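Local atomic coordinates of TqaA (Penicillium aethiopicum, PDB entry 5DLK), a protein that belongs to a fungal nonribosomal peptide synthetase and, through the terminal condensation-like domain seen here in mutant form, probably cyclises and releases a peptide carried on phosphopantetheine. Residues V304-T309 / L386-Q391; V422-E427 / V435-N440; Q30-E35 / I110-A115; S22-K27 / E49-A54. All coordinates share one frame; numbering follows the deposited sequence. Where two conformers were deposited one is given.

Contact 1. Residues V304-T309 / L386-Q391; sequences VVFGHT and LIVQHQ
G307 and V388 meet at the middle of a parallel pairing in which three backbone hydrogen bonds join 304-309 to 386-391. G307 N gives its hydrogen to L386 O at 2.8 Å, and G307 O accepts V388 N at 3.0 Å; the glycine thus bonds to the residues before and after its partner I387, as parallel strands require. Farther along, T309 N reaches V388 O at 3.1 Å. Glycine suits this place because a side chain would press on L386 O and I387 CG1.

A second group of bonds involves side chains and water. T309 OG1, set beside its own backbone N (chi1 -53°), donates to Q389 OE1 at 2.8 Å. The other end of that amide, NE2, points almost straight (173°) at Q391 OE1, 3.0 Å away and in the amide plane, so both ends fix its rotation. A water links T309 O to H390 N. H308, in the conformer modelled, turns its ring end away and bonds through ND1 to K288.

Apolar contacts fill the rest. A branch of V388, CG2, lies 4.0 Å from F306 CE2, and F306 CB approaches L386 CD2 at 4.2 Å.

These strands are neighbours inside the six-stranded mixed sheet in one lobe of a condensation domain, and in that same conformer the H308 side chain lies about 4 Å from that of Y357, a phosphopantetheine-binding residue.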
# COMPACT_ATOMS: atom_id res chain seq x y z
N VAL A 304 3.70 -9.05 -23.40
CA VAL A 304 2.58 -8.73 -22.52
C VAL A 304 2.95 -7.60 -21.56
O VAL A 304 4.12 -7.45 -21.18
CB VAL A 304 2.09 -9.96 -21.73
CG1 VAL A 304 1.61 -11.07 -22.68
CG2 VAL A 304 3.17 -10.46 -20.80
N VAL A 305 1.97 -6.78 -21.21
CA VAL A 305 2.19 -5.71 -20.24
C VAL A 305 1.12 -5.82 -19.18
O VAL A 305 -0.05 -5.92 -19.51
CB VAL A 305 2.16 -4.29 -20.87
CG1 VAL A 305 2.40 -3.23 -19.79
CG2 VAL A 305 3.24 -4.18 -21.97
N PHE A 306 1.52 -5.86 -17.92
CA PHE A 306 0.52 -5.83 -16.85
C PHE A 306 1.05 -4.97 -15.71
O PHE A 306 2.20 -4.52 -15.74
CB PHE A 306 0.15 -7.26 -16.38
CG PHE A 306 1.33 -8.13 -16.00
CD1 PHE A 306 2.06 -8.81 -16.97
CD2 PHE A 306 1.72 -8.24 -14.67
CE1 PHE A 306 3.15 -9.61 -16.62
CE2 PHE A 306 2.82 -9.03 -14.31
CZ PHE A 306 3.54 -9.72 -15.28
N GLY A 307 0.24 -4.68 -14.71
CA GLY A 307 0.71 -3.81 -13.65
C GLY A 307 1.37 -4.59 -12.52
O GLY A 307 1.07 -5.78 -12.33
N HIS A 308 2.30 -3.96 -11.82
CA HIS A 308 2.80 -4.56 -10.59
C HIS A 308 3.16 -3.46 -9.59
O HIS A 308 3.34 -2.31 -9.96
CB HIS A 308 3.99 -5.51 -10.84
CG HIS A 308 5.31 -4.82 -11.06
ND1 HIS A 308 6.48 -5.28 -10.50
CD2 HIS A 308 5.65 -3.75 -11.81
CE1 HIS A 308 7.48 -4.50 -10.88
NE2 HIS A 308 7.00 -3.56 -11.67
N THR A 309 3.21 -3.84 -8.32
CA THR A 309 3.50 -2.92 -7.23
C THR A 309 5.00 -2.86 -6.96
O THR A 309 5.66 -3.89 -6.83
CB THR A 309 2.78 -3.35 -5.94
OG1 THR A 309 1.39 -3.50 -6.22
CG2 THR A 309 2.99 -2.30 -4.86
N LEU A 386 -4.76 -5.51 -14.35
CA LEU A 386 -4.22 -6.58 -13.52
C LEU A 386 -3.01 -6.06 -12.79
O LEU A 386 -2.11 -5.47 -13.40
CB LEU A 386 -3.84 -7.81 -14.37
CG LEU A 386 -3.18 -8.93 -13.57
CD1 LEU A 386 -4.20 -9.61 -12.68
CD2 LEU A 386 -2.52 -9.94 -14.52
N ILE A 387 -2.98 -6.23 -11.47
CA ILE A 387 -1.84 -5.77 -10.70
C ILE A 387 -1.33 -6.90 -9.82
O ILE A 387 -2.07 -7.46 -9.02
CB ILE A 387 -2.20 -4.56 -9.81
CG1 ILE A 387 -2.83 -3.45 -10.66
CG2 ILE A 387 -0.94 -4.08 -9.03
CD1 ILE A 387 -3.20 -2.20 -9.88
N VAL A 388 -0.05 -7.21 -9.97
CA VAL A 388 0.59 -8.25 -9.19
C VAL A 388 1.44 -7.62 -8.09
O VAL A 388 2.32 -6.78 -8.36
CB VAL A 388 1.46 -9.14 -10.06
CG1 VAL A 388 2.21 -10.16 -9.21
CG2 VAL A 388 0.58 -9.82 -11.12
N GLN A 389 1.17 -8.02 -6.85
CA GLN A 389 1.86 -7.45 -5.70
C GLN A 389 2.44 -8.57 -4.84
O GLN A 389 1.70 -9.27 -4.13
CB GLN A 389 0.92 -6.60 -4.86
CG GLN A 389 1.61 -5.90 -3.67
CD GLN A 389 0.77 -4.79 -3.08
OE1 GLN A 389 0.14 -4.00 -3.81
NE2 GLN A 389 0.76 -4.70 -1.75
N HIS A 390 3.76 -8.74 -4.89
CA HIS A 390 4.41 -9.71 -4.01
C HIS A 390 4.75 -9.05 -2.68
O HIS A 390 5.37 -7.98 -2.65
CB HIS A 390 5.69 -10.28 -4.62
CG HIS A 390 6.38 -11.23 -3.70
ND1 HIS A 390 5.77 -12.39 -3.27
CD2 HIS A 390 7.56 -11.15 -3.05
CE1 HIS A 390 6.58 -13.02 -2.43
NE2 HIS A 390 7.67 -12.29 -2.29
N GLN A 391 4.32 -9.67 -1.59
CA GLN A 391 4.45 -9.05 -0.27
C GLN A 391 5.76 -9.43 0.40
O GLN A 391 5.77 -10.23 1.32
CB GLN A 391 3.27 -9.48 0.62
CG GLN A 391 1.91 -9.22 0.00
CD GLN A 391 1.47 -7.77 0.07
OE1 GLN A 391 2.22 -6.85 -0.25
NE2 GLN A 391 0.22 -7.57 0.48
O HOH W 1 5.41 -6.60 -6.09

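Contact 2. Residues V422-E427 / V435-N440; sequences VWIFTE and VQVCAN. With EDO (1,2-ethanediol), chain F.
V422 straddles two neighbours on the partner strand: its CG1 meets V437 CG1 at 4.1 Å, while CG2 rests 3.9 Å from A439 CB, where the small alanine leaves room for it. Next along, I424 fits between V435 and V437, and T426 CG2 lies beside V435 CG2, the two side chains pointing the same way. Helix 446-465 covers V435 and V437, which explains the branched aliphatic residues here. The strands form an antiparallel beta hairpin, with W423-C438 and F425-Q436 as hydrogen-bonded pairs and the I424 and T426 pairs non-hydrogen-bonded. On the face of W423 and F425 the bumps are aromatic. The F425 ring, its CG beside the backbone N (chi1 -58°), brings its CE2 edge to C438 CB at 4.1 Å, and the W423 ring has C438 O at its edge, in plane, 3.7 Å from CD1. Q436 lies against the base of F425, OE1 3.5 Å from F425 CB; its NE2 bonds to E434, and a water 2.7 Å from Q436 OE1 also reaches E427 OE2. E427 OE1, the second oxygen of that glutamate, is hydrogen-bonded to H429. An alanine at Q436 would probably leave the water and the E434 carboxylate without their amide mate and open a gap beside F425 CB.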
# COMPACT_ATOMS: atom_id res chain seq x y z
N VAL A 422 -8.11 -6.47 -11.34
CA VAL A 422 -7.89 -7.71 -10.60
C VAL A 422 -6.54 -7.56 -9.90
O VAL A 422 -5.57 -7.13 -10.52
CB VAL A 422 -7.88 -8.95 -11.53
CG1 VAL A 422 -7.43 -10.20 -10.77
CG2 VAL A 422 -9.26 -9.13 -12.14
N TRP A 423 -6.51 -7.86 -8.60
CA TRP A 423 -5.27 -7.92 -7.84
C TRP A 423 -4.83 -9.35 -7.61
O TRP A 423 -5.66 -10.21 -7.27
CB TRP A 423 -5.44 -7.23 -6.47
CG TRP A 423 -5.79 -5.81 -6.54
CD1 TRP A 423 -7.03 -5.27 -6.74
CD2 TRP A 423 -4.89 -4.70 -6.41
NE1 TRP A 423 -6.95 -3.89 -6.73
CE2 TRP A 423 -5.65 -3.52 -6.54
CE3 TRP A 423 -3.51 -4.59 -6.21
CZ2 TRP A 423 -5.08 -2.24 -6.46
CZ3 TRP A 423 -2.94 -3.32 -6.12
CH2 TRP A 423 -3.72 -2.17 -6.25
N ILE A 424 -3.53 -9.61 -7.77
CA ILE A 424 -2.95 -10.87 -7.32
C ILE A 424 -1.91 -10.54 -6.27
O ILE A 424 -0.90 -9.93 -6.58
CB ILE A 424 -2.29 -11.66 -8.45
CG1 ILE A 424 -3.33 -12.08 -9.50
CG2 ILE A 424 -1.58 -12.91 -7.87
CD1 ILE A 424 -2.75 -12.76 -10.74
N PHE A 425 -2.16 -10.91 -5.02
CA PHE A 425 -1.18 -10.74 -3.96
C PHE A 425 -0.53 -12.08 -3.66
O PHE A 425 -1.20 -13.12 -3.69
CB PHE A 425 -1.81 -10.21 -2.68
CG PHE A 425 -2.53 -8.90 -2.82
CD1 PHE A 425 -1.85 -7.70 -2.74
CD2 PHE A 425 -3.91 -8.87 -3.01
CE1 PHE A 425 -2.53 -6.47 -2.85
CE2 PHE A 425 -4.59 -7.66 -3.11
CZ PHE A 425 -3.90 -6.47 -3.04
N THR A 426 0.75 -12.08 -3.32
CA THR A 426 1.41 -13.33 -2.89
C THR A 426 2.11 -13.07 -1.56
O THR A 426 2.85 -12.11 -1.42
CB THR A 426 2.43 -13.86 -3.92
OG1 THR A 426 3.24 -12.78 -4.41
CG2 THR A 426 1.71 -14.51 -5.09
N GLU A 427 1.83 -13.92 -0.56
CA GLU A 427 2.40 -13.77 0.77
C GLU A 427 3.30 -14.96 1.07
O GLU A 427 2.82 -16.10 1.08
CB GLU A 427 1.31 -13.67 1.84
CG GLU A 427 0.63 -12.33 1.91
CD GLU A 427 -0.30 -12.22 3.10
OE1 GLU A 427 -0.57 -13.24 3.76
OE2 GLU A 427 -0.77 -11.10 3.37
N VAL A 435 -1.15 -17.55 -2.65
CA VAL A 435 -1.59 -16.75 -3.78
C VAL A 435 -3.00 -16.27 -3.47
O VAL A 435 -3.89 -17.07 -3.18
CB VAL A 435 -1.53 -17.57 -5.10
CG1 VAL A 435 -2.10 -16.78 -6.28
CG2 VAL A 435 -0.10 -18.06 -5.38
N GLN A 436 -3.19 -14.96 -3.50
CA GLN A 436 -4.48 -14.37 -3.17
C GLN A 436 -4.99 -13.59 -4.36
O GLN A 436 -4.27 -12.75 -4.91
CB GLN A 436 -4.35 -13.45 -1.95
CG GLN A 436 -3.55 -14.06 -0.80
CD GLN A 436 -3.26 -13.06 0.30
OE1 GLN A 436 -3.30 -11.85 0.09
NE2 GLN A 436 -2.99 -13.57 1.50
N VAL A 437 -6.23 -13.84 -4.76
CA VAL A 437 -6.84 -13.04 -5.81
C VAL A 437 -7.93 -12.18 -5.18
O VAL A 437 -8.75 -12.68 -4.38
CB VAL A 437 -7.45 -13.92 -6.92
CG1 VAL A 437 -8.23 -13.06 -7.92
CG2 VAL A 437 -6.36 -14.76 -7.61
N CYS A 438 -7.92 -10.89 -5.52
CA CYS A 438 -8.94 -9.97 -5.01
C CYS A 438 -9.54 -9.17 -6.16
O CYS A 438 -8.84 -8.44 -6.87
CB CYS A 438 -8.35 -9.02 -3.97
SG CYS A 438 -9.62 -7.96 -3.19
N ALA A 439 -10.85 -9.31 -6.34
CA ALA A 439 -11.53 -8.62 -7.41
C ALA A 439 -13.02 -8.60 -7.14
O ALA A 439 -13.55 -9.48 -6.47
CB ALA A 439 -11.26 -9.30 -8.78
N ASN A 440 -13.69 -7.60 -7.69
CA ASN A 440 -15.14 -7.57 -7.63
C ASN A 440 -15.76 -8.76 -8.38
O ASN A 440 -15.27 -9.14 -9.44
CB ASN A 440 -15.65 -6.26 -8.18
CG ASN A 440 -17.13 -6.07 -7.93
OD1 ASN A 440 -17.95 -6.58 -8.67
ND2 ASN A 440 -17.47 -5.36 -6.87
C1 EDO F . -6.49 -11.34 3.36
O1 EDO F . -5.19 -11.16 2.77
C2 EDO F . -7.14 -9.98 3.59
O2 EDO F . -8.57 -10.11 3.51
O HOH W 2 -1.79 -9.82 1.09

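Contact 3. Residues Q30-E35 / I110-A115; sequences QALHKE and IQLVLA
L32 and I110 reach toward each other tip to tip, with L32 CD2 3.7 Å from I110 CD1. The isoleucine carries that CD1 at the end of an extended CG1 arm (chi2 172°). The same L32 methyl meets L112 from another direction, side chain crossing side chain at a slant, and lies 4.0 Å from L112 CD2 and equally far from L112 CD1. One leucine tip therefore rests against the ends of two side chains, a role for which a flexible, branched aliphatic group is well suited.

The segments are a helix and a strand, their axes 10.6 Å apart at closest approach and turned 76° from one another. Helix 29-38 lies across one face of the small antiparallel sheet formed by strands 47-53, 108-115 and 100-105. Alternation along the strand puts I110, L112 and L114 on the helix side, whereas Q111 takes the opposite face, where it touches F208 and L212 of helix 208-218.

H33 works differently from L32. Its CG is anti to the backbone N (chi1 173°), and the ring presents its edge: L114 CD2 lies near the ring plane, 3.7 Å from H33 CD2 and 4.1 Å from H33 NE2. That nitrogen is not left to the leucine, for it is hydrogen-bonded to the S46 hydroxyl. A histidine can meet both demands, offering carbon to L114 and nitrogen to S46. Between the two helix side chains, L112 CD2 comes to 4.5 Å from H33 CA.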
# COMPACT_ATOMS: atom_id res chain seq x y z
N GLN A 30 -4.73 28.82 3.06
CA GLN A 30 -5.20 29.19 4.39
C GLN A 30 -6.72 29.38 4.40
O GLN A 30 -7.37 29.07 5.40
CB GLN A 30 -4.48 30.46 4.88
CG GLN A 30 -2.97 30.30 4.96
CD GLN A 30 -2.54 29.32 6.05
OE1 GLN A 30 -3.34 28.93 6.90
NE2 GLN A 30 -1.27 28.92 6.02
N ALA A 31 -7.28 29.87 3.30
CA ALA A 31 -8.73 30.02 3.20
C ALA A 31 -9.43 28.67 3.24
O ALA A 31 -10.50 28.54 3.84
CB ALA A 31 -9.09 30.76 1.93
N LEU A 32 -8.84 27.67 2.60
CA LEU A 32 -9.42 26.33 2.64
C LEU A 32 -9.39 25.76 4.06
O LEU A 32 -10.36 25.14 4.50
CB LEU A 32 -8.66 25.41 1.68
CG LEU A 32 -9.13 23.96 1.68
CD1 LEU A 32 -10.59 23.87 1.26
CD2 LEU A 32 -8.22 23.12 0.78
N HIS A 33 -8.29 25.96 4.76
CA HIS A 33 -8.16 25.46 6.12
C HIS A 33 -9.19 26.11 7.04
O HIS A 33 -9.79 25.45 7.88
CB HIS A 33 -6.75 25.70 6.65
CG HIS A 33 -6.58 25.36 8.10
ND1 HIS A 33 -6.73 26.29 9.10
CD2 HIS A 33 -6.26 24.19 8.71
CE1 HIS A 33 -6.52 25.71 10.27
NE2 HIS A 33 -6.22 24.44 10.06
N LYS A 34 -9.38 27.41 6.85
CA LYS A 34 -10.34 28.18 7.64
C LYS A 34 -11.75 27.68 7.36
O LYS A 34 -12.58 27.57 8.26
CB LYS A 34 -10.21 29.67 7.32
CG LYS A 34 -11.01 30.59 8.24
CD LYS A 34 -10.60 32.05 8.03
CE LYS A 34 -11.41 33.00 8.91
NZ LYS A 34 -12.84 33.08 8.50
N GLU A 35 -12.00 27.36 6.09
CA GLU A 35 -13.30 26.83 5.68
C GLU A 35 -13.60 25.47 6.32
O GLU A 35 -14.72 25.21 6.75
CB GLU A 35 -13.36 26.72 4.16
CG GLU A 35 -14.69 26.21 3.62
CD GLU A 35 -15.85 27.17 3.88
OE1 GLU A 35 -15.60 28.34 4.28
OE2 GLU A 35 -17.01 26.76 3.67
N ILE A 110 -6.14 16.51 -2.75
CA ILE A 110 -5.02 17.22 -2.17
C ILE A 110 -4.89 16.81 -0.72
O ILE A 110 -5.87 16.37 -0.12
CB ILE A 110 -5.22 18.75 -2.25
CG1 ILE A 110 -6.55 19.11 -1.62
CG2 ILE A 110 -5.20 19.20 -3.70
CD1 ILE A 110 -6.77 20.62 -1.47
N GLN A 111 -3.70 16.94 -0.16
CA GLN A 111 -3.56 16.65 1.25
C GLN A 111 -3.15 17.92 2.02
O GLN A 111 -2.28 18.67 1.61
CB GLN A 111 -2.59 15.49 1.46
CG GLN A 111 -1.21 15.67 0.95
CD GLN A 111 -0.46 14.34 0.73
OE1 GLN A 111 -0.43 13.46 1.59
NE2 GLN A 111 0.20 14.23 -0.41
N LEU A 112 -3.86 18.17 3.12
CA LEU A 112 -3.57 19.29 4.01
C LEU A 112 -2.82 18.75 5.21
O LEU A 112 -3.37 17.96 5.98
CB LEU A 112 -4.86 19.99 4.44
CG LEU A 112 -5.62 20.85 3.43
CD1 LEU A 112 -6.34 20.01 2.37
CD2 LEU A 112 -6.61 21.76 4.13
N VAL A 113 -1.57 19.14 5.35
CA VAL A 113 -0.78 18.74 6.50
C VAL A 113 -1.09 19.73 7.62
O VAL A 113 -0.87 20.92 7.47
CB VAL A 113 0.72 18.74 6.20
CG1 VAL A 113 1.49 18.20 7.39
CG2 VAL A 113 1.02 17.91 4.94
N LEU A 114 -1.62 19.22 8.73
CA LEU A 114 -1.95 20.06 9.88
C LEU A 114 -0.83 20.06 10.92
O LEU A 114 -0.09 19.10 11.06
CB LEU A 114 -3.24 19.57 10.52
CG LEU A 114 -4.47 19.54 9.61
CD1 LEU A 114 -5.75 19.22 10.41
CD2 LEU A 114 -4.62 20.84 8.82
N ALA A 115 -0.72 21.17 11.65
CA ALA A 115 0.15 21.26 12.81
C ALA A 115 -0.69 21.81 13.97
O ALA A 115 -1.86 22.15 13.79
CB ALA A 115 1.37 22.14 12.54

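Contact 4. Residues S22-K27 / E49-A54; sequences SLSPIK and EDLLPA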
# COMPACT_ATOMS: atom_id res chain seq x y z
N SER A 22 4.66 25.22 -2.05
CA SER A 22 5.24 25.39 -3.38
C SER A 22 4.62 24.44 -4.41
O SER A 22 4.70 24.70 -5.61
CB SER A 22 6.77 25.24 -3.35
OG SER A 22 7.19 23.94 -2.97
N LEU A 23 3.98 23.36 -3.95
CA LEU A 23 3.27 22.46 -4.86
C LEU A 23 1.76 22.55 -4.72
O LEU A 23 1.04 21.72 -5.28
CB LEU A 23 3.73 21.01 -4.63
CG LEU A 23 5.22 20.77 -4.80
CD1 LEU A 23 5.59 19.35 -4.39
CD2 LEU A 23 5.64 21.05 -6.25
N SER A 24 1.26 23.54 -3.98
CA SER A 24 -0.18 23.67 -3.78
C SER A 24 -0.91 24.02 -5.08
O SER A 24 -0.57 24.99 -5.74
CB SER A 24 -0.48 24.74 -2.73
OG SER A 24 -1.85 25.08 -2.75
N PRO A 25 -1.93 23.22 -5.45
CA PRO A 25 -2.73 23.61 -6.61
C PRO A 25 -3.79 24.65 -6.25
O PRO A 25 -4.58 25.06 -7.10
CB PRO A 25 -3.39 22.29 -7.04
CG PRO A 25 -3.43 21.47 -5.81
CD PRO A 25 -2.24 21.86 -4.98
N ILE A 26 -3.78 25.07 -4.98
CA ILE A 26 -4.75 26.03 -4.44
C ILE A 26 -4.09 27.39 -4.35
O ILE A 26 -3.03 27.52 -3.73
CB ILE A 26 -5.22 25.67 -3.00
CG1 ILE A 26 -6.06 24.41 -2.97
CG2 ILE A 26 -6.11 26.79 -2.47
CD1 ILE A 26 -5.25 23.18 -3.13
N LYS A 27 -4.71 28.41 -4.94
CA LYS A 27 -4.19 29.76 -4.81
C LYS A 27 -4.07 30.20 -3.34
O LYS A 27 -3.08 30.80 -2.94
CB LYS A 27 -5.07 30.74 -5.62
CG LYS A 27 -6.44 31.05 -5.00
CD LYS A 27 -7.12 32.25 -5.66
CE LYS A 27 -6.13 33.22 -6.30
NZ LYS A 27 -6.69 34.60 -6.43
N GLU A 49 0.11 23.50 7.96
CA GLU A 49 1.56 23.47 7.79
C GLU A 49 1.97 23.37 6.32
O GLU A 49 3.00 23.92 5.90
CB GLU A 49 2.14 22.31 8.60
CG GLU A 49 3.62 22.11 8.44
CD GLU A 49 4.12 20.87 9.15
OE1 GLU A 49 5.03 20.21 8.61
OE2 GLU A 49 3.60 20.55 10.24
N ASP A 50 1.17 22.65 5.53
CA ASP A 50 1.48 22.47 4.10
C ASP A 50 0.23 22.04 3.35
O ASP A 50 -0.77 21.63 3.94
CB ASP A 50 2.60 21.45 3.90
CG ASP A 50 3.51 21.78 2.70
OD1 ASP A 50 3.06 22.46 1.74
OD2 ASP A 50 4.68 21.37 2.72
N LEU A 51 0.30 22.15 2.03
CA LEU A 51 -0.75 21.63 1.19
C LEU A 51 -0.09 21.10 -0.09
O LEU A 51 0.65 21.83 -0.75
CB LEU A 51 -1.80 22.70 0.88
CG LEU A 51 -3.14 22.21 0.33
CD1 LEU A 51 -4.22 23.26 0.53
CD2 LEU A 51 -3.00 21.85 -1.15
N LEU A 52 -0.34 19.83 -0.39
CA LEU A 52 0.27 19.16 -1.56
C LEU A 52 -0.76 18.35 -2.32
O LEU A 52 -1.78 17.96 -1.77
CB LEU A 52 1.42 18.24 -1.13
CG LEU A 52 2.55 18.83 -0.29
CD1 LEU A 52 2.28 18.57 1.19
CD2 LEU A 52 3.89 18.28 -0.72
N PRO A 53 -0.49 18.06 -3.61
CA PRO A 53 -1.40 17.11 -4.26
C PRO A 53 -1.25 15.75 -3.61
O PRO A 53 -0.16 15.43 -3.12
CB PRO A 53 -0.90 17.09 -5.72
CG PRO A 53 -0.03 18.35 -5.86
CD PRO A 53 0.58 18.53 -4.50
N ALA A 54 -2.34 14.98 -3.56
CA ALA A 54 -2.26 13.58 -3.21
C ALA A 54 -1.71 12.83 -4.44
O ALA A 54 -2.00 13.21 -5.57
CB ALA A 54 -3.60 13.05 -2.81
O HOH W 3 3.29 22.39 -1.53
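The tip of I26 is pressed onto L51: the two side chains cross at about a right angle, and I26 CD1 stands only 3.3 Å from L51 CD2, closer than carbons usually approach. That leucine methyl is the focus of the tight part. S24 OG touches L51 CD2 as well, and the ring carbon P25 CD lies 3.9 Å from it, so three consecutive loop residues converge on one branch. With CG anti to its backbone N (chi1 -164°), L51 also reaches P29 and L32 near the start of helix 29-38. The loop holds its own shape here, since S24 OG donates to I26 O at 2.9 Å, in the carbonyl plane on a lone pair. An alanine in place of L51 would probably open a gap beneath the loop and leave the I26 tip without its mate.

Toward P53 and L52 the side-chain contacts lengthen. L23 CB is 4.0 Å from P53 CD and L23 CD1 4.2 Å from L52 CD2, although L23 O still lies 3.3 Å from P53 CD. P25 CD also meets P53 CG; both prolines lack a backbone N-H and present ring carbons, which suits a contact with no direct hydrogen bond across it. A water bridges instead, accepting from L23 N at 2.7 Å and donating to L51 O at 2.8 Å.

Strand 47-53 has a classic beta bulge, E49 and D50 both facing V113, and D50 OD1 accepts L51 N as well as F21 N. The loop is thus held to the strand by aliphatic packing and a shared water, which implies adhesion through shape more than through directed bonding.

Contacts 1 and 2 belong to one six-stranded sheet, where strands 386-390 and 422-428 are neighbours; both are buried, held mainly by backbone hydrogen bonds, and touch through backbone pairing, a probable H390-T426 hydrogen bond and packing of I387 on W423. Contacts 3 and 4 lie far from them and gather round a smaller antiparallel sheet whose strands 47-53 and 108-115 pair directly. There a helix and a loop are laid on the strands, so side-chain packing replaces backbone bonding. Contact 3 is buried, contact 4 only partly, and I110 and I26 pack together where they meet. Contact 1 lies near phosphopantetheine-binding residues; contacts 3 and 4 lie away from them.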